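RagB/SusD domain protein (Flavobacterium johnsoniae, PDB 5J5U) probably binds chitin or its oligosaccharides at the cell surface, as a SusD-like partner in the uptake of chitin breakdown products. Local coordinates at residues F45-S50 / V302-F307; S50-V55 / H256-S261; S261-D266 / H429-T434. All coordinates share one frame; numbering follows the deposited sequence.

In the fold
All three contacts lie on one side of the chain's centre, in a helical protein with very little strand. Contacts 1 and 2 are buried and share Ser50, whose strand 49-50 pairs with strand 259-260; contact 3 lies at the surface and takes up the chain at Ser261, where that second strand gives way to helix 262-270. Chemistry follows place: contact 2 is polar, with backbone bonds and a serine-carboxylate bond, contact 1 mixes one hydroxyl bond with an amide laid on a proline, and contact 3 is carried by leucines. Gln47 ties them together, its NE2 bonded to Leu431 O and its O probably to Ser261 OG.

Contact 1: F45-S50 / V302-F307; sequences FVQHYS and VRPGVF
Ser50 and Arg303 supply the hydrogen bond of this contact: Ser50 OG donates to Arg303 O over 3.2 Å. The hydroxyl stands above the carbonyl plane, at a C=O...O angle of 112°, and Val306 N reaches the same oxygen from the opposite face, so two donors grip it. The serine torsion sets this up, with OG anti to the backbone N (chi1 -162°). Val306 O lies 3.3 Å from Ser50 OG, so at most the one proton is weakly shared between the two oxygens.

The rest is van der Waals contact. Pro304 CG lies 3.6 Å from Gln47 CD, and Pro304 CB is 3.5 Å from Gln47 NE2, the glutamine chain crossing the proline at about a right angle. The amide is held from beyond the contact, because NE2 donates to Leu431 O. An alanine in place of Gln47 would probably leave Leu431 O without this donor and open a gap beside Pro304. At the other end Val302 CB packs 3.7 Å from Ser50 O.

Two backbone motifs bring these groups together. Gln47, at positive phi, is the C-prime residue of the Schellman motif that ends helix 31-45, while residues 303-306 form a type II beta turn, with glycine at its third position, closed by Val306 N to Arg303 O.

Contact 2: S50-V55 / H256-S261; sequences SGSWAV and HGDHFS
Ser50 and His259 form an antiparallel hydrogen-bonded pair, the bridge of a two-stranded sheet; strand 49-50 is followed, after Gly51 and the N-cap Ser52, by helix 53-60. On the second segment the contact begins at Gly257, whose O lies 3.5 Å from Gly51 C. Backbone meets backbone closely here. Gly51 has angles of 127°/-45°, at which a CB would jam against the preceding carbonyl O and also clash with the His259 ring.

Asp258 comes next and supplies the carboxylate, its CG anti to the carbonyl carbon (chi1 -67°). Val55 CG2 presses on OD1, and the valine crosses the aspartate at about a right angle. The other oxygen, OD2, lies close to Asp254 OD2, a pairing of like charges that would probably raise the pKa of one of the two acids.

His259 makes both bonds of the bridge. Its O accepts from Ser50 N at 3.0 Å, and its N returns a bond to Ser50 O at 3.2 Å. Ser50 O also sits at the edge of the imidazole, near the ring plane, while ND1 of the ring is bonded to Ser319 O and NE2 to Arg308 NE. After Phe260, Ser261 leaves the strand, and its OG comes unusually close to Gln47 O, a probable hydrogen bond whose length is doubtful.

Ser52 caps helix 53-60: its OG accepts from Val55 N at 3.3 Å and donates to Asp258 OD1 at 2.7 Å, meeting that oxygen from above the carboxylate plane.

Contact 3: S261-D266 / H429-T434; sequences SSLLID and HLLPIT
Leu263 and Leu431 carry this contact, one on the first turn of helix 262-270 and the other in the loop that follows helix 415-425. Their side chains slide past each other in opposite directions, so that each methyl lies alongside the inner part of the other chain. Leu431 CD1 comes to 4.0 Å from Leu263 CB, and in return Leu263 CD1 reaches to 4.2 Å from the branch carbon of its partner, Leu431 CG. For Leu263 this follows from CG being anti to the backbone N (chi1 -177°), which carries the branch out from the helix toward the loop.

The second methyl of Leu263 faces a different neighbour. CD2 meets Leu430 CD2 at 3.7 Å, methyl against methyl, and these two side chains cross at about a right angle. His429 takes part through its backbone: Leu263 CD1 and CD2 each lie 3.9 Å from His429 O, while the imidazole leads away from the helix and meets the ring of Tyr427.

Leu431 has a further partner in Ser262, whose OG lies 3.5 Å from Leu431 CD1. The leucine side chains meet through apolar contact, and Leu430 also packs on Gln47.

The helix starts at Ser261, its N-cap, where OG accepts a weak bond from Leu264 N. Leu263 also touches Gln47, just past the end of helix 31-45, and Trp408 of helix 399-410, while the loop at 429-431 packs against it. Strand 259-260 runs directly into this helix, and Ser262 is bonded through its backbone to Val302.

Contact 1: F45-S50 / V302-F307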
ATOM      1  N   PHE A  45     -11.606   3.060  -3.338  1.00 11.00           N
ATOM      2  CA  PHE A  45     -12.279   2.108  -2.445  1.00 12.01           C
ATOM      3  C   PHE A  45     -12.084   2.535  -0.982  1.00 11.81           C
ATOM      4  O   PHE A  45     -13.015   2.503  -0.187  1.00 10.24           O
ATOM      5  CB  PHE A  45     -11.748   0.668  -2.604  1.00  7.40           C
ATOM      6  CG  PHE A  45     -12.062   0.007  -3.920  1.00  9.62           C
ATOM      7  CD1 PHE A  45     -12.950   0.569  -4.826  1.00 10.63           C
ATOM      8  CD2 PHE A  45     -11.468  -1.213  -4.235  1.00 13.90           C
ATOM      9  CE1 PHE A  45     -13.228  -0.057  -6.032  1.00 13.61           C
ATOM     10  CE2 PHE A  45     -11.733  -1.853  -5.446  1.00 13.27           C
ATOM     11  CZ  PHE A  45     -12.621  -1.275  -6.343  1.00 14.64           C
ATOM     12  N   VAL A  46     -10.859   2.909  -0.627  1.00  9.67           N
ATOM     13  CA  VAL A  46     -10.567   3.181   0.774  1.00 11.64           C
ATOM     14  C   VAL A  46     -10.667   4.709   1.054  1.00 14.10           C
ATOM     15  O   VAL A  46     -10.349   5.172   2.133  1.00 12.50           O
ATOM     16  CB  VAL A  46      -9.180   2.586   1.158  1.00 10.30           C
ATOM     17  CG1 VAL A  46      -8.026   3.562   0.805  1.00 12.71           C
ATOM     18  CG2 VAL A  46      -9.147   2.184   2.611  1.00  8.27           C
ATOM     19  N   GLN A  47     -11.184   5.453   0.071  1.00 16.51           N
ATOM     20  CA  GLN A  47     -11.511   6.858   0.217  1.00 12.85           C
ATOM     21  C   GLN A  47     -10.305   7.696   0.652  1.00 16.38           C
ATOM     22  O   GLN A  47     -10.410   8.601   1.488  1.00 15.50           O
ATOM     23  CB  GLN A  47     -12.681   7.012   1.182  1.00 10.77           C
ATOM     24  CG  GLN A  47     -13.902   6.220   0.741  1.00 10.21           C
ATOM     25  CD  GLN A  47     -15.183   6.512   1.571  1.00 17.60           C
ATOM     26  OE1 GLN A  47     -15.117   6.941   2.730  1.00 14.01           O
ATOM     27  NE2 GLN A  47     -16.348   6.258   0.968  1.00 13.74           N
ATOM     28  N   HIS A  48      -9.151   7.372   0.077  1.00 11.81           N
ATOM     29  CA  HIS A  48      -8.016   8.259   0.108  1.00 10.92           C
ATOM     30  C   HIS A  48      -8.304   9.489  -0.784  1.00 15.23           C
ATOM     31  O   HIS A  48      -7.934  10.617  -0.438  1.00 14.82           O
ATOM     32  CB  HIS A  48      -6.761   7.539  -0.385  1.00  9.64           C
ATOM     33  CG  HIS A  48      -6.021   6.807   0.690  1.00 12.71           C
ATOM     34  ND1 HIS A  48      -4.976   5.948   0.417  1.00 13.77           N
ATOM     35  CD2 HIS A  48      -6.178   6.792   2.031  1.00 11.09           C
ATOM     36  CE1 HIS A  48      -4.515   5.446   1.552  1.00 12.37           C
ATOM     37  NE2 HIS A  48      -5.234   5.938   2.544  1.00 10.28           N
ATOM     38  N   TYR A  49      -8.960   9.277  -1.930  1.00  9.63           N
ATOM     39  CA  TYR A  49      -9.184  10.378  -2.889  1.00 11.37           C
ATOM     40  C   TYR A  49     -10.610  10.505  -3.432  1.00 14.30           C
ATOM     41  O   TYR A  49     -11.357   9.506  -3.520  1.00 11.90           O
ATOM     42  CB  TYR A  49      -8.260  10.216  -4.103  1.00 10.16           C
ATOM     43  CG  TYR A  49      -6.833   9.817  -3.796  1.00 10.64           C
ATOM     44  CD1 TYR A  49      -5.900  10.759  -3.382  1.00 10.21           C
ATOM     45  CD2 TYR A  49      -6.413   8.512  -3.962  1.00 12.68           C
ATOM     46  CE1 TYR A  49      -4.599  10.417  -3.129  1.00 13.31           C
ATOM     47  CE2 TYR A  49      -5.081   8.147  -3.716  1.00 15.28           C
ATOM     48  CZ  TYR A  49      -4.180   9.110  -3.296  1.00 13.18           C
ATOM     49  OH  TYR A  49      -2.867   8.761  -3.031  1.00 10.08           O
ATOM     50  N   SER A  50     -10.974  11.718  -3.855  1.00 11.09           N
ATOM     51  CA  SER A  50     -12.190  11.903  -4.656  1.00 10.39           C
ATOM     52  C   SER A  50     -12.136  13.182  -5.520  1.00 10.08           C
ATOM     53  O   SER A  50     -11.395  14.107  -5.228  1.00 17.56           O
ATOM     54  CB  SER A  50     -13.424  11.910  -3.737  1.00 12.49           C
ATOM     55  OG  SER A  50     -14.610  11.666  -4.479  1.00 14.05           O
ATOM     56  N   VAL A 302     -12.964  16.492  -0.748  1.00 15.82           N
ATOM     57  CA  VAL A 302     -14.109  16.240  -1.617  1.00 12.04           C
ATOM     58  C   VAL A 302     -14.793  14.971  -1.125  1.00 13.38           C
ATOM     59  O   VAL A 302     -14.138  13.945  -0.937  1.00 11.05           O
ATOM     60  CB  VAL A 302     -13.698  16.073  -3.118  1.00 17.65           C
ATOM     61  CG1 VAL A 302     -14.924  15.688  -3.971  1.00 11.89           C
ATOM     62  CG2 VAL A 302     -13.046  17.348  -3.664  1.00 10.05           C
ATOM     63  N   ARG A 303     -16.105  15.047  -0.920  1.00 11.94           N
ATOM     64  CA  ARG A 303     -16.882  13.893  -0.491  1.00 15.65           C
ATOM     65  C   ARG A 303     -16.778  12.738  -1.504  1.00 14.62           C
ATOM     66  O   ARG A 303     -16.941  12.945  -2.715  1.00 13.26           O
ATOM     67  CB  ARG A 303     -18.355  14.292  -0.300  1.00 17.54           C
ATOM     68  CG  ARG A 303     -19.304  13.161   0.128  1.00 17.12           C
ATOM     69  CD  ARG A 303     -19.426  13.068   1.635  1.00 28.42           C
ATOM     70  NE  ARG A 303     -20.280  11.959   2.065  1.00 34.41           N
ATOM     71  CZ  ARG A 303     -20.808  11.837   3.287  1.00 39.10           C
ATOM     72  NH1 ARG A 303     -20.602  12.774   4.219  1.00 28.84           N
ATOM     73  NH2 ARG A 303     -21.568  10.783   3.571  1.00 31.09           N
ATOM     74  N   PRO A 304     -16.505  11.523  -1.004  1.00 13.15           N
ATOM     75  CA  PRO A 304     -16.486  10.331  -1.869  1.00 12.05           C
ATOM     76  C   PRO A 304     -17.797  10.187  -2.642  1.00 13.54           C
ATOM     77  O   PRO A 304     -18.870  10.385  -2.090  1.00 13.04           O
ATOM     78  CB  PRO A 304     -16.293   9.175  -0.880  1.00 14.00           C
ATOM     79  CG  PRO A 304     -15.614   9.812   0.318  1.00 14.02           C
ATOM     80  CD  PRO A 304     -16.206  11.203   0.402  1.00 13.19           C
ATOM     81  N   GLY A 305     -17.696   9.888  -3.931  1.00 16.58           N
ATOM     82  CA  GLY A 305     -18.863   9.763  -4.781  1.00 11.02           C
ATOM     83  C   GLY A 305     -19.202  11.072  -5.468  1.00 16.27           C
ATOM     84  O   GLY A 305     -20.089  11.126  -6.309  1.00 20.35           O
ATOM     85  N   VAL A 306     -18.466  12.125  -5.140  1.00 13.74           N
ATOM     86  CA  VAL A 306     -18.753  13.450  -5.677  1.00 15.48           C
ATOM     87  C   VAL A 306     -17.594  13.932  -6.534  1.00 13.33           C
ATOM     88  O   VAL A 306     -16.456  13.900  -6.100  1.00 12.89           O
ATOM     89  CB  VAL A 306     -19.041  14.475  -4.528  1.00 15.67           C
ATOM     90  CG1 VAL A 306     -19.191  15.896  -5.073  1.00 13.92           C
ATOM     91  CG2 VAL A 306     -20.280  14.055  -3.739  1.00 17.11           C
ATOM     92  N   PHE A 307     -17.887  14.334  -7.765  1.00 13.68           N
ATOM     93  CA  PHE A 307     -16.879  14.906  -8.664  1.00 15.16           C
ATOM     94  C   PHE A 307     -16.482  16.323  -8.193  1.00 15.41           C
ATOM     95  O   PHE A 307     -17.264  16.975  -7.494  1.00 16.08           O
ATOM     96  CB  PHE A 307     -17.413  14.965 -10.099  1.00 13.65           C
ATOM     97  CG  PHE A 307     -17.691  13.613 -10.728  1.00 14.53           C
ATOM     98  CD1 PHE A 307     -16.644  12.747 -11.055  1.00 16.61           C
ATOM     99  CD2 PHE A 307     -18.996  13.229 -11.038  1.00 15.81           C
ATOM    100  CE1 PHE A 307     -16.888  11.518 -11.657  1.00 13.77           C
ATOM    101  CE2 PHE A 307     -19.258  11.999 -11.643  1.00 14.23           C
ATOM    102  CZ  PHE A 307     -18.199  11.145 -11.949  1.00 16.88           C
TER

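Contact 2: S50-V55 / H256-S261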
ATOM      1  N   SER A  50     -10.974  11.718  -3.855  1.00 11.09           N
ATOM      2  CA  SER A  50     -12.190  11.903  -4.656  1.00 10.39           C
ATOM      3  C   SER A  50     -12.136  13.182  -5.520  1.00 10.08           C
ATOM      4  O   SER A  50     -11.395  14.107  -5.228  1.00 17.56           O
ATOM      5  CB  SER A  50     -13.424  11.910  -3.737  1.00 12.49           C
ATOM      6  OG  SER A  50     -14.610  11.666  -4.479  1.00 14.05           O
ATOM      7  N   GLY A  51     -12.917  13.250  -6.589  1.00 10.35           N
ATOM      8  CA  GLY A  51     -12.959  14.479  -7.357  1.00 12.29           C
ATOM      9  C   GLY A  51     -12.708  14.388  -8.842  1.00 12.80           C
ATOM     10  O   GLY A  51     -13.404  15.040  -9.621  1.00 12.82           O
ATOM     11  N   SER A  52     -11.692  13.627  -9.236  1.00 12.16           N
ATOM     12  CA  SER A  52     -11.387  13.447 -10.651  1.00 12.16           C
ATOM     13  C   SER A  52     -12.389  12.489 -11.312  1.00 14.92           C
ATOM     14  O   SER A  52     -13.041  11.702 -10.631  1.00 13.71           O
ATOM     15  CB  SER A  52      -9.968  12.914 -10.845  1.00 14.47           C
ATOM     16  OG  SER A  52      -9.908  11.502 -10.699  1.00 15.32           O
ATOM     17  N   TRP A  53     -12.506  12.557 -12.631  1.00 13.10           N
ATOM     18  CA  TRP A  53     -13.399  11.672 -13.370  1.00 15.88           C
ATOM     19  C   TRP A  53     -13.082  10.195 -13.134  1.00 13.47           C
ATOM     20  O   TRP A  53     -13.934   9.437 -12.695  1.00 11.52           O
ATOM     21  CB  TRP A  53     -13.338  11.980 -14.875  1.00 15.51           C
ATOM     22  CG  TRP A  53     -13.992  10.941 -15.729  1.00 15.24           C
ATOM     23  CD1 TRP A  53     -13.365  10.039 -16.546  1.00 20.06           C
ATOM     24  CD2 TRP A  53     -15.401  10.668 -15.838  1.00 15.32           C
ATOM     25  NE1 TRP A  53     -14.298   9.241 -17.171  1.00 20.75           N
ATOM     26  CE2 TRP A  53     -15.553   9.608 -16.755  1.00 16.86           C
ATOM     27  CE3 TRP A  53     -16.546  11.225 -15.257  1.00 14.44           C
ATOM     28  CZ2 TRP A  53     -16.796   9.088 -17.098  1.00 14.24           C
ATOM     29  CZ3 TRP A  53     -17.785  10.709 -15.598  1.00 12.77           C
ATOM     30  CH2 TRP A  53     -17.900   9.653 -16.514  1.00 16.03           C
ATOM     31  N   ALA A  54     -11.845   9.793 -13.394  1.00 11.77           N
ATOM     32  CA  ALA A  54     -11.495   8.372 -13.318  1.00 15.47           C
ATOM     33  C   ALA A  54     -11.674   7.783 -11.895  1.00 12.57           C
ATOM     34  O   ALA A  54     -12.313   6.724 -11.695  1.00  8.73           O
ATOM     35  CB  ALA A  54     -10.059   8.180 -13.805  1.00 14.68           C
ATOM     36  N   VAL A  55     -11.137   8.479 -10.906  1.00 10.54           N
ATOM     37  CA  VAL A  55     -11.145   7.931  -9.553  1.00 11.44           C
ATOM     38  C   VAL A  55     -12.583   7.886  -9.008  1.00 10.30           C
ATOM     39  O   VAL A  55     -13.030   6.862  -8.490  1.00  6.87           O
ATOM     40  CB  VAL A  55     -10.202   8.739  -8.619  1.00 13.58           C
ATOM     41  CG1 VAL A  55     -10.285   8.238  -7.223  1.00 12.06           C
ATOM     42  CG2 VAL A  55      -8.735   8.655  -9.110  1.00 12.73           C
ATOM     43  N   HIS A 256      -4.601  16.861 -12.767  1.00 18.76           N
ATOM     44  CA  HIS A 256      -4.535  17.453 -11.431  1.00 20.42           C
ATOM     45  C   HIS A 256      -5.937  17.678 -10.898  1.00 20.68           C
ATOM     46  O   HIS A 256      -6.196  18.649 -10.195  1.00 25.78           O
ATOM     47  CB  HIS A 256      -3.722  18.757 -11.452  1.00 18.62           C
ATOM     48  CG  HIS A 256      -2.311  18.563 -11.909  1.00 21.92           C
ATOM     49  ND1 HIS A 256      -1.314  18.102 -11.073  1.00 23.96           N
ATOM     50  CD2 HIS A 256      -1.741  18.708 -13.130  1.00 21.92           C
ATOM     51  CE1 HIS A 256      -0.186  18.004 -11.750  1.00 23.81           C
ATOM     52  NE2 HIS A 256      -0.418  18.360 -13.002  1.00 26.83           N
ATOM     53  N   GLY A 257      -6.840  16.765 -11.247  1.00 19.45           N
ATOM     54  CA  GLY A 257      -8.213  16.834 -10.799  1.00 14.28           C
ATOM     55  C   GLY A 257      -8.489  16.027  -9.549  1.00 14.45           C
ATOM     56  O   GLY A 257      -9.623  15.994  -9.069  1.00 16.45           O
ATOM     57  N   ASP A 258      -7.465  15.388  -8.999  1.00 15.01           N
ATOM     58  CA  ASP A 258      -7.666  14.597  -7.788  1.00 14.71           C
ATOM     59  C   ASP A 258      -7.514  15.456  -6.540  1.00 14.50           C
ATOM     60  O   ASP A 258      -6.616  16.292  -6.470  1.00 12.73           O
ATOM     61  CB  ASP A 258      -6.685  13.420  -7.711  1.00 11.79           C
ATOM     62  CG  ASP A 258      -6.931  12.368  -8.790  1.00 18.92           C
ATOM     63  OD1 ASP A 258      -8.002  11.702  -8.765  1.00 14.92           O
ATOM     64  OD2 ASP A 258      -6.027  12.192  -9.652  1.00 16.71           O
ATOM     65  N   HIS A 259      -8.406  15.237  -5.568  1.00 16.00           N
ATOM     66  CA  HIS A 259      -8.327  15.839  -4.232  1.00 11.91           C
ATOM     67  C   HIS A 259      -8.298  14.740  -3.199  1.00 15.82           C
ATOM     68  O   HIS A 259      -8.665  13.601  -3.494  1.00 14.38           O
ATOM     69  CB  HIS A 259      -9.520  16.740  -3.927  1.00 11.38           C
ATOM     70  CG  HIS A 259      -9.797  17.785  -4.963  1.00 15.13           C
ATOM     71  ND1 HIS A 259      -9.656  19.136  -4.711  1.00 14.68           N
ATOM     72  CD2 HIS A 259     -10.221  17.683  -6.245  1.00 14.94           C
ATOM     73  CE1 HIS A 259      -9.993  19.820  -5.791  1.00 15.16           C
ATOM     74  NE2 HIS A 259     -10.332  18.963  -6.738  1.00 16.13           N
ATOM     75  N   PHE A 260      -7.896  15.078  -1.979  1.00 11.80           N
ATOM     76  CA  PHE A 260      -8.043  14.153  -0.864  1.00 14.37           C
ATOM     77  C   PHE A 260      -9.511  14.070  -0.482  1.00 14.01           C
ATOM     78  O   PHE A 260     -10.288  15.001  -0.721  1.00 16.07           O
ATOM     79  CB  PHE A 260      -7.176  14.576   0.338  1.00 14.96           C
ATOM     80  CG  PHE A 260      -5.700  14.559   0.043  1.00 16.48           C
ATOM     81  CD1 PHE A 260      -5.106  13.427  -0.489  1.00 14.24           C
ATOM     82  CD2 PHE A 260      -4.904  15.668   0.296  1.00 16.43           C
ATOM     83  CE1 PHE A 260      -3.757  13.390  -0.774  1.00 11.31           C
ATOM     84  CE2 PHE A 260      -3.541  15.634   0.020  1.00 14.23           C
ATOM     85  CZ  PHE A 260      -2.968  14.490  -0.518  1.00 13.96           C
ATOM     86  N   SER A 261      -9.924  12.941   0.068  1.00 14.76           N
ATOM     87  CA  SER A 261     -11.334  12.789   0.397  1.00 18.52           C
ATOM     88  C   SER A 261     -11.710  13.600   1.640  1.00 16.52           C
ATOM     89  O   SER A 261     -10.855  13.912   2.467  1.00 15.10           O
ATOM     90  CB  SER A 261     -11.664  11.318   0.601  1.00 16.32           C
ATOM     91  OG  SER A 261     -11.173  10.865   1.847  1.00 21.72           O
TER

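Contact 3: S261-D266 / H429-T434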
ATOM      1  N   SER A 261      -9.924  12.941   0.068  1.00 14.76           N
ATOM      2  CA  SER A 261     -11.334  12.789   0.397  1.00 18.52           C
ATOM      3  C   SER A 261     -11.710  13.600   1.640  1.00 16.52           C
ATOM      4  O   SER A 261     -10.855  13.912   2.467  1.00 15.10           O
ATOM      5  CB  SER A 261     -11.664  11.318   0.601  1.00 16.32           C
ATOM      6  OG  SER A 261     -11.173  10.865   1.847  1.00 21.72           O
ATOM      7  N   SER A 262     -12.988  13.931   1.777  1.00 16.62           N
ATOM      8  CA  SER A 262     -13.460  14.626   2.974  1.00 16.92           C
ATOM      9  C   SER A 262     -13.161  13.817   4.246  1.00 18.10           C
ATOM     10  O   SER A 262     -12.899  14.378   5.299  1.00 16.96           O
ATOM     11  CB  SER A 262     -14.962  14.928   2.864  1.00 16.84           C
ATOM     12  OG  SER A 262     -15.728  13.739   2.687  1.00 17.13           O
ATOM     13  N   LEU A 263     -13.200  12.492   4.151  1.00 19.07           N
ATOM     14  CA  LEU A 263     -12.899  11.647   5.304  1.00 15.09           C
ATOM     15  C   LEU A 263     -11.469  11.912   5.843  1.00 18.37           C
ATOM     16  O   LEU A 263     -11.258  12.124   7.054  1.00 21.67           O
ATOM     17  CB  LEU A 263     -13.079  10.176   4.926  1.00 10.57           C
ATOM     18  CG  LEU A 263     -12.886   9.132   6.030  1.00 16.16           C
ATOM     19  CD1 LEU A 263     -13.982   9.224   7.103  1.00 14.40           C
ATOM     20  CD2 LEU A 263     -12.808   7.726   5.420  1.00 11.80           C
ATOM     21  N   LEU A 264     -10.489  11.907   4.946  1.00 12.48           N
ATOM     22  CA  LEU A 264      -9.116  12.133   5.356  1.00 15.82           C
ATOM     23  C   LEU A 264      -8.909  13.569   5.841  1.00 16.49           C
ATOM     24  O   LEU A 264      -8.380  13.785   6.918  1.00 18.70           O
ATOM     25  CB  LEU A 264      -8.152  11.825   4.209  1.00 16.90           C
ATOM     26  CG  LEU A 264      -6.649  12.029   4.431  1.00 13.86           C
ATOM     27  CD1 LEU A 264      -6.190  11.141   5.557  1.00  9.58           C
ATOM     28  CD2 LEU A 264      -5.892  11.687   3.166  1.00 16.49           C
ATOM     29  N   ILE A 265      -9.351  14.546   5.063  1.00 17.12           N
ATOM     30  CA  ILE A 265      -9.139  15.938   5.434  1.00 18.86           C
ATOM     31  C   ILE A 265      -9.813  16.253   6.764  1.00 23.52           C
ATOM     32  O   ILE A 265      -9.179  16.814   7.642  1.00 22.38           O
ATOM     33  CB  ILE A 265      -9.651  16.906   4.365  1.00 19.90           C
ATOM     34  CG1 ILE A 265      -8.854  16.718   3.068  1.00 18.58           C
ATOM     35  CG2 ILE A 265      -9.548  18.361   4.877  1.00 15.64           C
ATOM     36  CD1 ILE A 265      -7.350  16.924   3.208  1.00 15.53           C
ATOM     37  N   ASP A 266     -11.087  15.896   6.910  1.00 19.44           N
ATOM     38  CA  ASP A 266     -11.754  16.083   8.188  1.00 20.55           C
ATOM     39  C   ASP A 266     -10.991  15.398   9.320  1.00 27.01           C
ATOM     40  O   ASP A 266     -10.892  15.953  10.405  1.00 25.93           O
ATOM     41  CB  ASP A 266     -13.190  15.542   8.183  1.00 22.48           C
ATOM     42  CG  ASP A 266     -14.137  16.365   7.337  1.00 16.44           C
ATOM     43  OD1 ASP A 266     -13.753  17.435   6.822  1.00 22.35           O
ATOM     44  OD2 ASP A 266     -15.302  15.949   7.230  1.00 20.45           O
ATOM     45  N   HIS A 429     -13.667   3.384   9.506  1.00 17.10           N
ATOM     46  CA  HIS A 429     -15.014   3.362   8.994  1.00 18.13           C
ATOM     47  C   HIS A 429     -15.123   4.376   7.879  1.00 17.58           C
ATOM     48  O   HIS A 429     -14.772   5.536   8.045  1.00 19.51           O
ATOM     49  CB  HIS A 429     -16.022   3.643  10.104  1.00 18.48           C
ATOM     50  CG  HIS A 429     -16.108   2.545  11.114  1.00 27.05           C
ATOM     51  ND1 HIS A 429     -16.878   2.633  12.252  1.00 32.08           N
ATOM     52  CD2 HIS A 429     -15.507   1.332  11.160  1.00 24.06           C
ATOM     53  CE1 HIS A 429     -16.746   1.523  12.957  1.00 29.93           C
ATOM     54  NE2 HIS A 429     -15.918   0.718  12.315  1.00 29.13           N
ATOM     55  N   LEU A 430     -15.620   3.927   6.738  1.00 17.29           N
ATOM     56  CA  LEU A 430     -15.649   4.754   5.552  1.00 18.80           C
ATOM     57  C   LEU A 430     -16.997   5.406   5.454  1.00 14.18           C
ATOM     58  O   LEU A 430     -17.944   4.964   6.067  1.00 18.65           O
ATOM     59  CB  LEU A 430     -15.343   3.934   4.274  1.00 18.21           C
ATOM     60  CG  LEU A 430     -13.973   3.214   4.205  1.00 17.17           C
ATOM     61  CD1 LEU A 430     -13.777   2.478   2.859  1.00 13.25           C
ATOM     62  CD2 LEU A 430     -12.797   4.177   4.501  1.00 10.10           C
ATOM     63  N   LEU A 431     -17.058   6.497   4.711  1.00 19.05           N
ATOM     64  CA  LEU A 431     -18.312   7.150   4.421  1.00 15.46           C
ATOM     65  C   LEU A 431     -19.093   6.258   3.503  1.00 16.52           C
ATOM     66  O   LEU A 431     -18.533   5.687   2.578  1.00 14.31           O
ATOM     67  CB  LEU A 431     -18.068   8.513   3.771  1.00 18.78           C
ATOM     68  CG  LEU A 431     -17.450   9.503   4.760  1.00 24.38           C
ATOM     69  CD1 LEU A 431     -16.983  10.805   4.097  1.00 15.03           C
ATOM     70  CD2 LEU A 431     -18.509   9.778   5.828  1.00 19.45           C
ATOM     71  N   PRO A 432     -20.404   6.165   3.733  1.00 14.22           N
ATOM     72  CA  PRO A 432     -21.255   5.293   2.920  1.00 13.72           C
ATOM     73  C   PRO A 432     -21.399   5.854   1.511  1.00 13.45           C
ATOM     74  O   PRO A 432     -21.466   7.057   1.326  1.00 13.34           O
ATOM     75  CB  PRO A 432     -22.581   5.290   3.681  1.00 18.17           C
ATOM     76  CG  PRO A 432     -22.581   6.610   4.399  1.00 25.51           C
ATOM     77  CD  PRO A 432     -21.157   6.861   4.790  1.00 15.38           C
ATOM     78  N   ILE A 433     -21.367   4.969   0.526  1.00 13.69           N
ATOM     79  CA  ILE A 433     -21.571   5.327  -0.871  1.00 14.92           C
ATOM     80  C   ILE A 433     -23.029   5.085  -1.262  1.00 17.29           C
ATOM     81  O   ILE A 433     -23.488   3.947  -1.283  1.00 16.44           O
ATOM     82  CB  ILE A 433     -20.598   4.519  -1.784  1.00 14.66           C
ATOM     83  CG1 ILE A 433     -19.133   4.913  -1.478  1.00 11.41           C
ATOM     84  CG2 ILE A 433     -20.918   4.720  -3.263  1.00 11.12           C
ATOM     85  CD1 ILE A 433     -18.814   6.368  -1.834  1.00 10.56           C
ATOM     86  N   THR A 434     -23.758   6.149  -1.588  1.00 17.70           N
ATOM     87  CA  THR A 434     -25.193   6.007  -1.831  1.00 21.02           C
ATOM     88  C   THR A 434     -25.568   6.355  -3.269  1.00 17.67           C
ATOM     89  O   THR A 434     -26.744   6.311  -3.634  1.00 19.72           O
ATOM     90  CB  THR A 434     -26.029   6.915  -0.870  1.00 20.88           C
ATOM     91  OG1 THR A 434     -25.589   8.276  -0.966  1.00 21.26           O
ATOM     92  CG2 THR A 434     -25.914   6.426   0.596  1.00 21.56           C
TER